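Local coordinates for alkaline phosphatase (Antarctic bacterium, PDB 2W5V), which probably hydrolyses phosphate monoesters as a zinc- and magnesium-dependent alkaline phosphatase of a cold-living bacterium, working through a phosphoserine intermediate, at residues N265-L270 with P330-G335; V298-E303 with T340-F345. The protein carries 1 engineered substitution. All blocks are in the same frame, centred on the assembly; numbering follows the deposited sequence.

Contact 1 of 2, residues N265-L270 with P330-G335. With MG (magnesium ion), chain J.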
loop_
_atom_site.group_PDB
_atom_site.type_symbol
_atom_site.label_atom_id
_atom_site.label_comp_id
_atom_site.label_asym_id
_atom_site.label_seq_id
_atom_site.Cartn_x
_atom_site.Cartn_y
_atom_site.Cartn_z
ATOM N N ASN B 265 11.568 11.473 13.281
ATOM C CA ASN B 265 11.917 10.061 13.457
ATOM C C ASN B 265 11.561 9.606 14.871
ATOM O O ASN B 265 12.360 8.961 15.565
ATOM C CB ASN B 265 13.398 9.810 13.153
ATOM C CG ASN B 265 13.737 9.943 11.668
ATOM O OD1 ASN B 265 12.899 10.318 10.833
ATOM N ND2 ASN B 265 14.976 9.628 11.331
ATOM N N ASN B 266 10.351 9.968 15.292
ATOM C CA ASN B 266 9.860 9.689 16.637
ATOM C C ASN B 266 8.701 8.687 16.594
ATOM O O ASN B 266 7.555 9.071 16.385
ATOM C CB ASN B 266 9.397 10.999 17.295
ATOM C CG ASN B 266 8.956 10.813 18.740
ATOM O OD1 ASN B 266 8.571 9.716 19.156
ATOM N ND2 ASN B 266 9.002 11.892 19.512
ATOM N N ALA B 267 8.996 7.409 16.797
ATOM C CA ALA B 267 7.984 6.365 16.648
ATOM C C ALA B 267 6.747 6.549 17.529
ATOM O O ALA B 267 5.616 6.434 17.045
ATOM C CB ALA B 267 8.595 4.967 16.862
ATOM N N SER B 268 6.935 6.809 18.817
ATOM C CA SER B 268 5.766 6.887 19.686
ATOM C C SER B 268 4.880 8.075 19.310
ATOM O O SER B 268 3.658 7.993 19.395
ATOM C CB SER B 268 6.145 6.935 21.169
ATOM O OG SER B 268 6.777 8.151 21.510
ATOM N N TYR B 269 5.504 9.169 18.894
ATOM C CA TYR B 269 4.773 10.348 18.436
ATOM C C TYR B 269 3.949 9.971 17.205
ATOM O O TYR B 269 2.728 10.174 17.165
ATOM C CB TYR B 269 5.780 11.454 18.110
ATOM C CG TYR B 269 5.216 12.811 17.726
ATOM C CD1 TYR B 269 3.877 13.135 17.930
ATOM C CD2 TYR B 269 6.052 13.788 17.191
ATOM C CE1 TYR B 269 3.383 14.396 17.582
ATOM C CE2 TYR B 269 5.568 15.045 16.844
ATOM C CZ TYR B 269 4.236 15.341 17.044
ATOM O OH TYR B 269 3.768 16.591 16.696
ATOM N N LEU B 270 4.625 9.400 16.209
ATOM C CA LEU B 270 3.974 8.977 14.973
ATOM C C LEU B 270 2.822 8.025 15.270
ATOM O O LEU B 270 1.699 8.214 14.793
ATOM C CB LEU B 270 4.990 8.292 14.060
ATOM C CG LEU B 270 4.568 7.959 12.631
ATOM C CD1 LEU B 270 5.807 7.861 11.749
ATOM C CD2 LEU B 270 3.748 6.661 12.583
ATOM N N PRO B 330 10.413 -0.171 15.281
ATOM C CA PRO B 330 10.300 0.795 14.178
ATOM C C PRO B 330 11.623 1.498 13.868
ATOM O O PRO B 330 12.349 1.866 14.787
ATOM C CB PRO B 330 9.267 1.800 14.696
ATOM C CG PRO B 330 8.450 1.023 15.669
ATOM C CD PRO B 330 9.414 0.073 16.334
ATOM N N THR B 331 11.932 1.646 12.583
ATOM C CA THR B 331 13.121 2.363 12.131
ATOM C C THR B 331 12.726 3.421 11.099
ATOM O O THR B 331 11.605 3.414 10.580
ATOM C CB THR B 331 14.163 1.410 11.491
ATOM O OG1 THR B 331 13.561 0.687 10.411
ATOM C CG2 THR B 331 14.693 0.417 12.518
ATOM N N PHE B 332 13.655 4.327 10.805
ATOM C CA PHE B 332 13.434 5.395 9.836
ATOM C C PHE B 332 14.676 5.496 8.967
ATOM O O PHE B 332 15.755 5.080 9.380
ATOM C CB PHE B 332 13.271 6.740 10.552
ATOM C CG PHE B 332 12.053 6.843 11.423
ATOM C CD1 PHE B 332 10.866 7.345 10.916
ATOM C CD2 PHE B 332 12.108 6.491 12.762
ATOM C CE1 PHE B 332 9.752 7.466 11.718
ATOM C CE2 PHE B 332 10.994 6.606 13.569
ATOM C CZ PHE B 332 9.815 7.105 13.045
ATOM N N SER B 333 14.547 6.088 7.787
ATOM C CA SER B 333 15.701 6.239 6.909
ATOM C C SER B 333 15.885 7.655 6.376
ATOM O O SER B 333 16.865 7.931 5.694
ATOM C CB SER B 333 15.610 5.263 5.731
ATOM O OG SER B 333 14.566 5.631 4.849
ATOM N N THR B 334 14.943 8.549 6.660
ATOM C CA THR B 334 15.064 9.926 6.193
ATOM C C THR B 334 14.349 10.882 7.147
ATOM O O THR B 334 13.461 10.483 7.899
ATOM C CB THR B 334 14.557 10.097 4.720
ATOM O OG1 THR B 334 14.627 11.475 4.328
ATOM C CG2 THR B 334 13.123 9.608 4.569
ATOM N N GLY B 335 14.756 12.142 7.133
ATOM C CA GLY B 335 14.054 13.155 7.895
ATOM C C GLY B 335 12.980 13.856 7.079
ATOM O O GLY B 335 12.283 14.733 7.589
HETATM MG MG MG J . 9.122 8.953 21.424
HETATM O O HOH W 1 8.084 10.969 22.315
HETATM O O HOH W 2 9.537 6.785 20.251
HETATM O O HOH W 3 9.478 7.634 23.630
HETATM O O HOH W 4 11.371 10.115 21.262
#
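Phe332 lays one face of its ring against Asn265, and this stack carries most of the contact. Asn265 CA sits almost on the ring normal, 3.5 Å from the centroid, a CH-pi contact over the middle of the face. Further along the same residue the amide plane lies only 6° from the ring plane, its CG 3.4 Å from Phe332 CB. Asn265 has positive phi, in the Schellman motif that closes helix 258-263.

Apolar contacts are fewer. Leu270 CD1 meets the ring near its plane, 4.0 Å from Phe332 CE1, and Ala267 CB packs on Pro330 CB at 3.9 Å. An alanine in place of Phe332 would probably leave a gap beneath Asn265 and free its side chain to turn, with Leu270 losing a partner at the ring edge.

The metal and capping bonds lie away from the ring. Asn266 is the N-cap of helix 267-291. Its CG stands anti to the backbone N (chi1 -176°), and OD1 both accepts from Tyr269 N (3.1 Å) and binds magnesium at 2.5 Å. Ser268 OG is a second protein ligand, also at 2.5 Å, and four waters complete six-fold coordination; the ion thus clips the first helical turn to its cap.

In the fold, residues 330-335 run between strands 321-324 and 337-338, held to Gly305 and Thr308 by backbone bonds. They lie against the start of helix 267-291, while Thr331 and Ser333 bond to Ser333 and Thr331 of the second subunit.

Contact 2 of 2, residues V298-E303 with T340-F345. With ZN (zinc ion), chain H.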
loop_
_atom_site.group_PDB
_atom_site.type_symbol
_atom_site.label_atom_id
_atom_site.label_comp_id
_atom_site.label_asym_id
_atom_site.label_seq_id
_atom_site.Cartn_x
_atom_site.Cartn_y
_atom_site.Cartn_z
ATOM N N VAL B 298 -10.482 8.150 2.688
ATOM C CA VAL B 298 -9.310 8.280 3.553
ATOM C C VAL B 298 -8.048 8.121 2.718
ATOM O O VAL B 298 -7.892 7.129 1.992
ATOM C CB VAL B 298 -9.277 7.197 4.652
ATOM C CG1 VAL B 298 -7.986 7.309 5.452
ATOM C CG2 VAL B 298 -10.497 7.307 5.580
ATOM N N THR B 299 -7.140 9.083 2.814
ATOM C CA THR B 299 -5.874 8.955 2.101
ATOM C C THR B 299 -4.816 9.808 2.782
ATOM O O THR B 299 -5.088 10.414 3.815
ATOM C CB THR B 299 -6.009 9.339 0.607
ATOM O OG1 THR B 299 -4.855 8.883 -0.113
ATOM C CG2 THR B 299 -6.142 10.847 0.433
ATOM N N SER B 300 -3.626 9.866 2.197
ATOM C CA SER B 300 -2.547 10.713 2.710
ATOM C C SER B 300 -2.005 11.556 1.562
ATOM O O SER B 300 -2.254 11.260 0.394
ATOM C CB SER B 300 -1.404 9.862 3.275
ATOM O OG SER B 300 -1.900 8.815 4.101
ATOM N N ASP B 301 -1.232 12.582 1.888
ATOM C CA ASP B 301 -0.660 13.430 0.849
ATOM C C ASP B 301 0.672 12.878 0.340
ATOM O O ASP B 301 1.037 13.115 -0.802
ATOM C CB ASP B 301 -0.551 14.900 1.319
ATOM C CG ASP B 301 0.263 15.066 2.602
ATOM O OD1 ASP B 301 0.449 14.065 3.332
ATOM O OD2 ASP B 301 0.716 16.210 2.878
ATOM N N HIS B 302 1.367 12.118 1.193
ATOM C CA HIS B 302 2.670 11.520 0.898
ATOM C C HIS B 302 3.109 10.741 2.144
ATOM O O HIS B 302 2.412 10.758 3.162
ATOM C CB HIS B 302 3.697 12.612 0.622
ATOM C CG HIS B 302 3.809 13.589 1.750
ATOM N ND1 HIS B 302 4.540 13.326 2.887
ATOM C CD2 HIS B 302 3.218 14.789 1.945
ATOM C CE1 HIS B 302 4.420 14.341 3.726
ATOM N NE2 HIS B 302 3.625 15.243 3.175
ATOM N N GLU B 303 4.257 10.067 2.067
ATOM C CA GLU B 303 4.819 9.350 3.214
ATOM C C GLU B 303 5.928 10.211 3.800
ATOM O O GLU B 303 6.505 11.040 3.084
ATOM C CB GLU B 303 5.420 8.006 2.761
ATOM C CG GLU B 303 5.846 7.074 3.901
ATOM C CD GLU B 303 7.297 7.255 4.403
ATOM O OE1 GLU B 303 8.103 8.004 3.791
ATOM O OE2 GLU B 303 7.626 6.626 5.437
ATOM N N THR B 340 6.732 7.269 -2.342
ATOM C CA THR B 340 5.937 6.041 -2.512
ATOM C C THR B 340 4.496 6.353 -2.893
ATOM O O THR B 340 3.954 7.393 -2.519
ATOM C CB THR B 340 5.911 5.169 -1.237
ATOM O OG1 THR B 340 5.052 4.032 -1.456
ATOM C CG2 THR B 340 5.392 5.978 -0.062
ATOM N N LEU B 341 3.878 5.446 -3.646
ATOM C CA LEU B 341 2.444 5.521 -3.867
ATOM C C LEU B 341 1.750 5.395 -2.510
ATOM O O LEU B 341 2.286 4.796 -1.571
ATOM C CB LEU B 341 1.966 4.394 -4.790
ATOM C CG LEU B 341 2.504 4.323 -6.222
ATOM C CD1 LEU B 341 1.869 3.144 -6.977
ATOM C CD2 LEU B 341 2.239 5.593 -6.952
ATOM N N ILE B 342 0.551 5.957 -2.422
ATOM C CA ILE B 342 -0.186 6.062 -1.165
ATOM C C ILE B 342 -1.562 5.405 -1.290
ATOM O O ILE B 342 -2.274 5.643 -2.254
ATOM C CB ILE B 342 -0.369 7.561 -0.810
ATOM C CG1 ILE B 342 0.988 8.198 -0.455
ATOM C CG2 ILE B 342 -1.434 7.759 0.271
ATOM C CD1 ILE B 342 1.633 7.630 0.809
ATOM N N PRO B 343 -1.949 4.593 -0.299
ATOM C CA PRO B 343 -3.270 3.950 -0.302
ATOM C C PRO B 343 -4.411 4.950 -0.173
ATOM O O PRO B 343 -4.307 5.942 0.558
ATOM C CB PRO B 343 -3.245 3.050 0.945
ATOM C CG PRO B 343 -1.825 2.992 1.384
ATOM C CD PRO B 343 -1.147 4.235 0.883
ATOM N N VAL B 344 -5.488 4.683 -0.902
ATOM C CA VAL B 344 -6.733 5.416 -0.778
ATOM C C VAL B 344 -7.787 4.413 -0.349
ATOM O O VAL B 344 -7.874 3.319 -0.918
ATOM C CB VAL B 344 -7.174 5.968 -2.140
ATOM C CG1 VAL B 344 -8.567 6.612 -2.041
ATOM C CG2 VAL B 344 -6.127 6.938 -2.683
ATOM N N PHE B 345 -8.585 4.781 0.651
ATOM C CA PHE B 345 -9.677 3.941 1.126
ATOM C C PHE B 345 -10.989 4.690 0.928
ATOM O O PHE B 345 -11.070 5.888 1.206
ATOM C CB PHE B 345 -9.508 3.613 2.614
ATOM C CG PHE B 345 -8.187 2.975 2.964
ATOM C CD1 PHE B 345 -8.052 1.589 2.995
ATOM C CD2 PHE B 345 -7.088 3.754 3.285
ATOM C CE1 PHE B 345 -6.837 0.992 3.318
ATOM C CE2 PHE B 345 -5.869 3.168 3.620
ATOM C CZ PHE B 345 -5.745 1.774 3.640
HETATM ZN ZN ZN H . 2.244 16.442 4.173
HETATM O O HOH W 5 -3.518 6.669 3.194
HETATM O O HOH W 6 4.380 9.800 -1.343
#
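This is an antiparallel strand pairing inside the central mixed sheet, where strand 294-299 meets strand 342-347 and then splays away to deliver metal ligands. Val298 and Phe345 form a hydrogen-bonded pair: Val298 N to Phe345 O and Phe345 N to Val298 O are both 2.8 Å and nearly straight. Their CB atoms stand 4.1 Å apart on one face of the sheet.

Beyond that pair side chains and water take over. Thr299 OG1, anti to its backbone N (chi1 -166°), donates to Pro343 O at 3.1 Å from above the carbonyl plane. A water also donates to Pro343 O and to Ser300 OG, which bonds to Ala45 as well. Ile342 fills the widening gap, CG2 against Ser300 CB at 3.7 Å and CD1 against the His302 backbone, while Thr340 CG2 touches Glu303 CB at 3.5 Å.

Asp301 OD2 and His302 NE2 bind zinc, with Asp43 and the phosphoserine at position 84 completing the site. His302 ND1 donates from above the carbonyl plane to Glu303 O, 3.0 Å away and close to the ring plane; together with the zinc at NE2 this helps to fix the ring's rotation. Gripped at both nitrogens, the imidazole may be polarised.

Contact 2 is wholly buried in the central sheet, whereas contact 1 is partly buried and lies farther from the middle of the chain. Their centres are 18 Å apart, and they do not touch. Helix 267-291, which contact 1 meets at its start, leads into strand 294-299 of contact 2 and also packs on it through Phe277 and Ile281. The segments alternate along the chain, and both contacts reach the second subunit. Contact 2 joins its segments by backbone, hydroxyl and water-mediated bonds with apolar packing from Ile342, beside the catalytic zinc; contact 1 relies on a ring stack and apolar touches, with a magnesium whose protein ligands both come from residues 265-270.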